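Local coordinates for lysosome-associated membrane glycoprotein 3 (Homo sapiens, PDB 4AKM) that takes part in the fusion of lysosomes with autophagosomes and in the unfolded protein response, here represented by the membrane-proximal part of its luminal domain, at residues V2-Y7 with K18-Q24. Sequence-based numbering, arbitrary orientation.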
# COMPACT_ATOMS: atom_id res chain seq x y z
N VAL A 2 7.42 -12.40 4.60
CA VAL A 2 6.94 -11.10 4.13
C VAL A 2 8.05 -10.31 3.45
O VAL A 2 8.59 -9.35 4.00
CB VAL A 2 6.34 -10.26 5.29
CG1 VAL A 2 5.64 -9.01 4.75
CG2 VAL A 2 5.37 -11.10 6.11
N LYS A 3 8.40 -10.72 2.23
CA LYS A 3 9.49 -10.10 1.50
C LYS A 3 9.10 -8.70 1.00
O LYS A 3 7.97 -8.47 0.58
CB LYS A 3 9.98 -10.99 0.35
CG LYS A 3 10.97 -12.10 0.78
CD LYS A 3 10.32 -13.11 1.74
CE LYS A 3 11.35 -14.05 2.36
NZ LYS A 3 10.73 -14.99 3.35
N THR A 4 10.05 -7.77 1.10
CA THR A 4 9.83 -6.40 0.67
C THR A 4 9.89 -6.29 -0.85
O THR A 4 10.84 -6.77 -1.48
CB THR A 4 10.86 -5.45 1.32
OG1 THR A 4 10.78 -5.55 2.74
CG2 THR A 4 10.62 -4.01 0.90
N GLY A 5 8.88 -5.65 -1.44
CA GLY A 5 8.83 -5.48 -2.88
C GLY A 5 9.18 -4.07 -3.31
O GLY A 5 8.87 -3.11 -2.60
N ILE A 6 9.83 -3.95 -4.46
CA ILE A 6 10.17 -2.64 -5.00
C ILE A 6 9.27 -2.30 -6.19
O ILE A 6 9.39 -2.86 -7.28
CB ILE A 6 11.65 -2.53 -5.36
CG1 ILE A 6 12.51 -2.80 -4.12
CG2 ILE A 6 11.96 -1.15 -5.90
CD1 ILE A 6 13.10 -4.19 -4.08
N TYR A 7 8.36 -1.36 -5.95
CA TYR A 7 7.33 -1.01 -6.91
C TYR A 7 7.56 0.40 -7.39
O TYR A 7 8.32 1.16 -6.79
CB TYR A 7 5.96 -1.13 -6.26
CG TYR A 7 5.74 -2.48 -5.61
CD1 TYR A 7 5.92 -3.65 -6.33
CD2 TYR A 7 5.38 -2.57 -4.27
CE1 TYR A 7 5.73 -4.88 -5.73
CE2 TYR A 7 5.18 -3.79 -3.68
CZ TYR A 7 5.36 -4.94 -4.41
OH TYR A 7 5.17 -6.16 -3.80
N LYS A 18 7.36 5.83 -6.23
CA LYS A 18 8.38 4.83 -5.92
C LYS A 18 8.04 4.25 -4.56
O LYS A 18 7.97 4.98 -3.57
CB LYS A 18 9.76 5.48 -5.89
CG LYS A 18 10.92 4.50 -5.86
CD LYS A 18 12.20 5.19 -5.42
CE LYS A 18 13.45 4.45 -5.89
NZ LYS A 18 13.44 3.01 -5.50
N ALA A 19 7.81 2.94 -4.49
CA ALA A 19 7.40 2.34 -3.23
C ALA A 19 8.04 0.99 -2.97
O ALA A 19 7.91 0.05 -3.74
CB ALA A 19 5.88 2.24 -3.15
N GLU A 20 8.76 0.93 -1.86
CA GLU A 20 9.32 -0.30 -1.36
C GLU A 20 8.58 -0.61 -0.08
O GLU A 20 8.33 0.28 0.71
CB GLU A 20 10.80 -0.12 -1.08
CG GLU A 20 11.57 0.45 -2.26
CD GLU A 20 13.00 0.78 -1.90
OE1 GLU A 20 13.35 0.66 -0.72
OE2 GLU A 20 13.77 1.17 -2.81
N MET A 21 8.20 -1.87 0.10
CA MET A 21 7.47 -2.31 1.28
C MET A 21 7.14 -3.79 1.18
O MET A 21 7.21 -4.38 0.11
CB MET A 21 6.17 -1.52 1.48
CG MET A 21 5.15 -1.67 0.36
SD MET A 21 4.10 -0.22 0.09
CE MET A 21 3.38 0.00 1.71
N GLY A 22 6.78 -4.36 2.32
CA GLY A 22 6.24 -5.69 2.40
C GLY A 22 4.80 -5.52 2.80
O GLY A 22 4.48 -4.63 3.59
N ILE A 23 3.93 -6.35 2.24
CA ILE A 23 2.51 -6.23 2.51
C ILE A 23 1.90 -7.59 2.83
O ILE A 23 2.22 -8.60 2.21
CB ILE A 23 1.77 -5.52 1.35
CG1 ILE A 23 2.28 -4.09 1.20
CG2 ILE A 23 0.27 -5.50 1.59
CD1 ILE A 23 2.04 -3.49 -0.15
N GLN A 24 1.04 -7.60 3.84
CA GLN A 24 0.40 -8.80 4.33
C GLN A 24 -1.09 -8.51 4.41
O GLN A 24 -1.50 -7.39 4.73
CB GLN A 24 0.97 -9.15 5.72
CG GLN A 24 0.56 -10.52 6.25
CD GLN A 24 1.22 -10.88 7.58
OE1 GLN A 24 0.83 -10.39 8.64
NE2 GLN A 24 2.23 -11.75 7.52
O HOH W 1 4.92 -6.31 -0.74
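Tyr7 and Ala19 form one hydrogen-bonded pair of an antiparallel beta hairpin and Gly5 and Met21 the next, with the non-hydrogen-bonded pair Ile6-Glu20 between them. Gly5 N gives a nearly straight bond to Met21 O (2.6 Å), and Tyr7 N one to Ala19 O (2.7 Å); each is answered by a return bond, from Met21 N to Gly5 O and from Ala19 N to Tyr7 O. The Tyr7 side chain, with CG beside its own backbone N (chi1 -53°), runs back along its strand until the ring lies over the Gly5 backbone, whose C sits 4.0 Å above the ring centre. In the plane of the ring, at its edge, a water joins Tyr7 OH to Met21 O and donates to the latter. Leu60 and Leu62 of strand 57-64 pack against Tyr7, tying the hairpin to the second sheet of the beta prism.

On the other face, Ile6 runs alongside Glu20 in the same direction, its CG1 3.9 Å and its CG2 4.0 Å from Glu20 CG. The extended Glu20 chain carries its carboxylate on to a salt bridge with Lys18 NZ, 3.3 Å from OE2 and weak as a hydrogen bond. Beyond the paired residues, Val2 CG2 reaches Gln24 NE2 at 3.5 Å, crossing its side chain; that amide is hydrogen-bonded to Asn41. Four backbone bonds thus join the strands, while the water gives the hydroxyl of the buried Tyr7 a polar partner and Met21 O, already accepting from Gly5 N, a second donor.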